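Local coordinates for inositol 2-dehydrogenase (Sinorhizobium meliloti, PDB 4HKT), which oxidises myo-inositol to scyllo-inosose (2-keto-myo-inositol) with NAD+ as the hydride acceptor, the first step of myo-inositol breakdown to acetyl-CoA, at residues 76-80 with 92-97; 80-85 with 109-115. All coordinates share one frame. Residues are numbered along the deposited sequence.

Interaction 1 of 2, residues 76-80 with 92-97; sequences HADLI and CEKPID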
loop_
_atom_site.group_PDB
_atom_site.type_symbol
_atom_site.label_atom_id
_atom_site.label_comp_id
_atom_site.label_asym_id
_atom_site.label_seq_id
_atom_site.Cartn_x
_atom_site.Cartn_y
_atom_site.Cartn_z
ATOM N N HIS B 76 20.066 -3.116 37.715
ATOM C CA HIS B 76 20.250 -1.843 37.016
ATOM C C HIS B 76 20.625 -0.669 37.883
ATOM O O HIS B 76 21.635 -0.013 37.610
ATOM C CB HIS B 76 19.036 -1.542 36.129
ATOM C CG HIS B 76 18.938 -2.486 34.972
ATOM N ND1 HIS B 76 18.023 -2.342 33.946
ATOM C CD2 HIS B 76 19.667 -3.592 34.679
ATOM C CE1 HIS B 76 18.186 -3.325 33.079
ATOM N NE2 HIS B 76 19.181 -4.093 33.501
ATOM N N ALA B 77 19.837 -0.371 38.911
ATOM C CA ALA B 77 20.066 0.896 39.604
ATOM C C ALA B 77 21.429 0.908 40.327
ATOM O O ALA B 77 22.159 1.920 40.336
ATOM C CB ALA B 77 18.931 1.227 40.550
ATOM N N ASP B 78 21.763 -0.230 40.912
ATOM C CA ASP B 78 23.018 -0.367 41.642
ATOM C C ASP B 78 24.194 -0.264 40.669
ATOM O O ASP B 78 25.195 0.366 40.960
ATOM C CB ASP B 78 23.055 -1.730 42.350
ATOM C CG ASP B 78 22.199 -1.773 43.598
ATOM O OD1 ASP B 78 21.729 -0.720 44.056
ATOM O OD2 ASP B 78 21.980 -2.881 44.134
ATOM N N LEU B 79 24.064 -0.887 39.518
ATOM C CA LEU B 79 25.138 -0.844 38.537
ATOM C C LEU B 79 25.329 0.551 37.969
ATOM O O LEU B 79 26.476 1.004 37.807
ATOM C CB LEU B 79 24.918 -1.861 37.440
ATOM C CG LEU B 79 25.246 -3.286 37.856
ATOM C CD1 LEU B 79 24.793 -4.229 36.768
ATOM C CD2 LEU B 79 26.740 -3.479 38.150
ATOM N N ILE B 80 24.230 1.274 37.733
ATOM C CA ILE B 80 24.325 2.670 37.302
ATOM C C ILE B 80 25.077 3.481 38.358
ATOM O O ILE B 80 26.004 4.223 38.037
ATOM C CB ILE B 80 22.933 3.310 37.029
ATOM C CG1 ILE B 80 22.260 2.643 35.837
ATOM C CG2 ILE B 80 23.093 4.798 36.791
ATOM C CD1 ILE B 80 20.749 2.873 35.764
ATOM N N CYS B 92 22.094 2.197 29.900
ATOM C CA CYS B 92 21.384 1.151 30.603
ATOM C C CYS B 92 20.067 0.753 29.937
ATOM O O CYS B 92 19.233 1.598 29.703
ATOM C CB CYS B 92 21.122 1.575 32.046
ATOM S SG CYS B 92 20.605 0.188 33.077
ATOM N N GLU B 93 19.902 -0.527 29.628
ATOM C CA GLU B 93 18.609 -1.033 29.168
ATOM C C GLU B 93 17.483 -0.713 30.183
ATOM O O GLU B 93 17.712 -0.646 31.391
ATOM C CB GLU B 93 18.663 -2.524 28.913
ATOM C CG GLU B 93 19.124 -2.894 27.511
ATOM C CD GLU B 93 18.145 -2.438 26.422
ATOM O OE1 GLU B 93 16.920 -2.422 26.677
ATOM O OE2 GLU B 93 18.617 -2.043 25.338
ATOM N N LYS B 94 16.280 -0.515 29.668
ATOM C CA LYS B 94 15.142 -0.254 30.516
ATOM C C LYS B 94 14.999 -1.415 31.479
ATOM O O LYS B 94 15.365 -2.535 31.141
ATOM C CB LYS B 94 13.865 -0.122 29.697
ATOM C CG LYS B 94 13.332 -1.460 29.252
ATOM C CD LYS B 94 11.890 -1.387 28.862
ATOM C CE LYS B 94 11.424 -2.741 28.402
ATOM N NZ LYS B 94 11.117 -3.590 29.567
ATOM N N PRO B 95 14.484 -1.158 32.684
ATOM C CA PRO B 95 14.245 0.137 33.306
ATOM C C PRO B 95 15.472 0.496 34.155
ATOM O O PRO B 95 16.410 -0.288 34.260
ATOM C CB PRO B 95 13.063 -0.143 34.234
ATOM C CG PRO B 95 13.293 -1.534 34.679
ATOM C CD PRO B 95 13.961 -2.249 33.527
ATOM N N ILE B 96 15.457 1.670 34.754
ATOM C CA ILE B 96 16.441 2.006 35.767
ATOM C C ILE B 96 16.155 1.147 36.982
ATOM O O ILE B 96 17.059 0.548 37.585
ATOM C CB ILE B 96 16.384 3.485 36.114
ATOM C CG1 ILE B 96 16.925 4.298 34.919
ATOM C CG2 ILE B 96 17.261 3.772 37.323
ATOM C CD1 ILE B 96 16.611 5.758 34.975
ATOM N N ASP B 97 14.876 1.101 37.345
ATOM C CA ASP B 97 14.385 0.221 38.410
ATOM C C ASP B 97 12.883 0.163 38.275
ATOM O O ASP B 97 12.284 1.021 37.639
ATOM C CB ASP B 97 14.766 0.726 39.803
ATOM C CG ASP B 97 14.575 -0.338 40.882
ATOM O OD1 ASP B 97 15.411 -1.245 40.949
ATOM O OD2 ASP B 97 13.585 -0.250 41.653
HETATM O O HOH W 1 17.642 -2.000 39.568
#
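The imidazole of His76 lies against Cys92, whose sulfur sits over one ring face: SG is 3.9 Å from the ring centroid and 25° off its normal, a sulfur-aromatic contact. At the ring edge, His76 ND1 donates a hydrogen bond to Pro95 O, 2.6 Å long and nearly straight at 161°. His76 NE2 is hydrogen-bonded to Thr71 O, so the ring joins the loop before its own helix to the loop after strand 89-93. The peptide bond before Pro95 is cis, and the chain bends around the ring, bringing Lys94 O within 3.5 Å of His76 CE1. One turn further along the helix, Ile80 CD1 fills the space between Cys92 SG (3.8 Å) and Ile96 CG2 (3.9 Å). At the more open end a water lies between Ala77 N (2.8 Å) and Asp97 OD1 (2.7 Å), while Asp97 OD2 accepts from Asp99 N. Glu93 OE2 bonds to His18 and Lys94 NZ to the main-chain O of Asp171. Helix 76-85 connects a beta-alpha-beta unit, and its first turn is pinned here at the C-terminal ends of the parallel strands of an NAD-binding Rossmann fold, against Glu93-Lys94-cis-Pro95, the EKP motif of the Gfo/Idh/MocA family.

Interaction 2 of 2, residues 80-85 with 109-115; sequences IERFAR and VVSDTKA. With EDO (1,2-ethanediol), chain T; EDO (1,2-ethanediol), chain U.
This is an apolar helix-helix contact between the C-terminal half of helix 76-85 and the end of helix 100-112, neighbours in the Rossmann domain. Residues 80-85 and 109-112 are regular helix; phi/psi then run -94/2° at Thr113, 51/40° at Lys114 and an extended -76/152° at Ala115. Nearest CA pairs are Glu81-Val109 (6.1 Å), Arg85-Thr113 (6.3 Å) and Ala84-Ala115 (5.2 Å). The small Ala84 permits this approach: its CB faces Ala115 CB at 3.6 Å and Thr113 OG1 at 3.5 Å. Beside it, Ile80 (m) CG2 meets Val110 (t) CG2 at 3.5 Å. A Schellman motif ends helix 100-112: Ala115 N bonds to Val110 O (3.0 Å) and Lys114 N to Ser111 O (3.2 Å). Thr113, chi1 p, turns OG1 back to Val109 O (3.0 Å). Toward solvent, Val109 (t) packs against Glu81 (m, t) and Arg85 (m, t, t, chi4 124°), whose CB points away but whose end comes nearer: Val109 CG2 is 3.6 Å from Glu81 OE2 and 3.7 Å from Arg85 NH2, CG1 over a guanidinium face. Glu81 OE1 also salt-bridges Arg102. Two 1,2-ethanediols, probably from the crystallisation liquor, bind alongside: Arg85 NH1 donates to O1 of chain T (2.9 Å), O2 of chain U to Glu81 OE1 (2.8 Å).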
loop_
_atom_site.group_PDB
_atom_site.type_symbol
_atom_site.label_atom_id
_atom_site.label_comp_id
_atom_site.label_asym_id
_atom_site.label_seq_id
_atom_site.Cartn_x
_atom_site.Cartn_y
_atom_site.Cartn_z
ATOM N N ILE B 80 24.230 1.274 37.733
ATOM C CA ILE B 80 24.325 2.670 37.302
ATOM C C ILE B 80 25.077 3.481 38.358
ATOM O O ILE B 80 26.004 4.223 38.037
ATOM C CB ILE B 80 22.933 3.310 37.029
ATOM C CG1 ILE B 80 22.260 2.643 35.837
ATOM C CG2 ILE B 80 23.093 4.798 36.791
ATOM C CD1 ILE B 80 20.749 2.873 35.764
ATOM N N GLU B 81 24.704 3.357 39.624
ATOM C CA GLU B 81 25.382 4.130 40.677
ATOM C C GLU B 81 26.891 3.800 40.770
ATOM O O GLU B 81 27.728 4.702 40.905
ATOM C CB GLU B 81 24.711 3.893 42.037
ATOM C CG GLU B 81 23.345 4.520 42.153
ATOM C CD GLU B 81 22.614 4.184 43.444
ATOM O OE1 GLU B 81 22.954 3.161 44.086
ATOM O OE2 GLU B 81 21.654 4.920 43.788
ATOM N N ARG B 82 27.228 2.522 40.690
ATOM C CA ARG B 82 28.616 2.083 40.745
ATOM C C ARG B 82 29.445 2.643 39.559
ATOM O O ARG B 82 30.568 3.161 39.740
ATOM C CB ARG B 82 28.692 0.569 40.721
ATOM C CG ARG B 82 28.376 -0.143 42.028
ATOM C CD ARG B 82 28.216 -1.635 41.787
ATOM N NE ARG B 82 29.506 -2.230 41.510
ATOM C CZ ARG B 82 29.743 -3.520 41.295
ATOM N NH1 ARG B 82 28.770 -4.412 41.298
ATOM N NH2 ARG B 82 30.997 -3.912 41.060
ATOM N N PHE B 83 28.897 2.568 38.351
ATOM C CA PHE B 83 29.679 3.007 37.208
ATOM C C PHE B 83 29.736 4.520 37.118
ATOM O O PHE B 83 30.751 5.082 36.644
ATOM C CB PHE B 83 29.253 2.276 35.925
ATOM C CG PHE B 83 29.785 0.887 35.849
ATOM C CD1 PHE B 83 31.002 0.637 35.228
ATOM C CD2 PHE B 83 29.136 -0.165 36.458
ATOM C CE1 PHE B 83 31.529 -0.647 35.188
ATOM C CE2 PHE B 83 29.640 -1.448 36.396
ATOM C CZ PHE B 83 30.851 -1.688 35.764
ATOM N N ALA B 84 28.697 5.189 37.623
ATOM C CA ALA B 84 28.686 6.620 37.754
ATOM C C ALA B 84 29.832 7.060 38.670
ATOM O O ALA B 84 30.638 7.957 38.318
ATOM C CB ALA B 84 27.377 7.124 38.340
ATOM N N ARG B 85 29.879 6.458 39.857
ATOM C CA ARG B 85 30.969 6.758 40.789
ATOM C C ARG B 85 32.345 6.390 40.259
ATOM O O ARG B 85 33.325 7.056 40.590
ATOM C CB ARG B 85 30.727 6.073 42.120
ATOM C CG ARG B 85 29.675 6.789 42.911
ATOM C CD ARG B 85 29.292 5.985 44.133
ATOM N NE ARG B 85 28.446 6.767 44.987
ATOM C CZ ARG B 85 27.244 6.408 45.398
ATOM N NH1 ARG B 85 26.732 5.233 45.079
ATOM N NH2 ARG B 85 26.563 7.251 46.142
ATOM N N VAL B 109 22.502 10.219 42.384
ATOM C CA VAL B 109 23.897 9.842 42.316
ATOM C C VAL B 109 24.462 10.231 40.945
ATOM O O VAL B 109 25.589 10.759 40.857
ATOM C CB VAL B 109 24.107 8.343 42.578
ATOM C CG1 VAL B 109 25.559 7.958 42.340
ATOM C CG2 VAL B 109 23.632 7.960 43.987
ATOM N N VAL B 110 23.701 9.978 39.886
ATOM C CA VAL B 110 24.134 10.324 38.527
ATOM C C VAL B 110 24.357 11.838 38.384
ATOM O O VAL B 110 25.346 12.259 37.773
ATOM C CB VAL B 110 23.105 9.820 37.479
ATOM C CG1 VAL B 110 23.279 10.528 36.128
ATOM C CG2 VAL B 110 23.208 8.295 37.325
ATOM N N SER B 111 23.448 12.636 38.937
ATOM C CA SER B 111 23.599 14.086 38.937
ATOM C C SER B 111 24.804 14.562 39.792
ATOM O O SER B 111 25.593 15.396 39.347
ATOM C CB SER B 111 22.312 14.745 39.422
ATOM O OG SER B 111 22.483 16.140 39.435
ATOM N N ASP B 112 24.964 14.005 41.001
ATOM C CA ASP B 112 26.085 14.387 41.872
ATOM C C ASP B 112 27.466 14.080 41.272
ATOM O O ASP B 112 28.408 14.832 41.509
ATOM C CB ASP B 112 25.956 13.750 43.263
ATOM C CG ASP B 112 24.852 14.377 44.097
ATOM O OD1 ASP B 112 24.319 15.438 43.741
ATOM O OD2 ASP B 112 24.487 13.782 45.123
ATOM N N THR B 113 27.594 13.000 40.506
ATOM C CA THR B 113 28.873 12.606 39.919
ATOM C C THR B 113 29.071 13.127 38.503
ATOM O O THR B 113 30.077 12.806 37.848
ATOM C CB THR B 113 29.048 11.075 39.900
ATOM O OG1 THR B 113 28.042 10.464 39.069
ATOM C CG2 THR B 113 28.944 10.521 41.308
ATOM N N LYS B 114 28.100 13.880 38.012
ATOM C CA LYS B 114 28.109 14.368 36.617
ATOM C C LYS B 114 28.339 13.256 35.614
ATOM O O LYS B 114 29.056 13.415 34.600
ATOM C CB LYS B 114 29.155 15.491 36.469
ATOM C CG LYS B 114 28.753 16.745 37.237
ATOM C CD LYS B 114 29.948 17.497 37.825
ATOM C CE LYS B 114 30.368 18.702 36.993
ATOM N NZ LYS B 114 29.628 19.940 37.380
ATOM N N ALA B 115 27.710 12.121 35.893
ATOM C CA ALA B 115 27.743 10.978 35.018
ATOM C C ALA B 115 26.829 11.180 33.809
ATOM O O ALA B 115 25.832 11.889 33.862
ATOM C CB ALA B 115 27.358 9.711 35.789
HETATM C C1 EDO T . 29.214 3.022 44.061
HETATM O O1 EDO T . 27.857 2.690 44.301
HETATM C C2 EDO T . 30.086 1.799 44.116
HETATM O O2 EDO T . 31.270 2.170 44.749
HETATM C C1 EDO U . 25.999 -0.159 44.745
HETATM O O1 EDO U . 27.368 -0.010 45.149
HETATM C C2 EDO U . 25.409 1.167 44.299
HETATM O O2 EDO U . 25.252 2.124 45.360
#

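In the fold
Both interactions use helix 76-85 and meet at Ile80, whose side chain reaches Cys92 and Ile96 in interaction 1 and Val110 in interaction 2; their centres lie about 12 Å apart. Interaction 1 holds the start of the helix to the end of strand 89-93 and its loop, nearer the middle of the chain, where most of the touching residues are buried. Interaction 2 holds the far half of the helix to helix 100-112, further out and more open to solvent. The chemistry follows: a buried ring is fixed by a hydrogen bond and a sulfur contact in the first, whereas aliphatic side chains of Ile80, Ala84, Val109, Val110 and Ala115 meet in the second, with Thr113, bordered by Glu81 and Arg85.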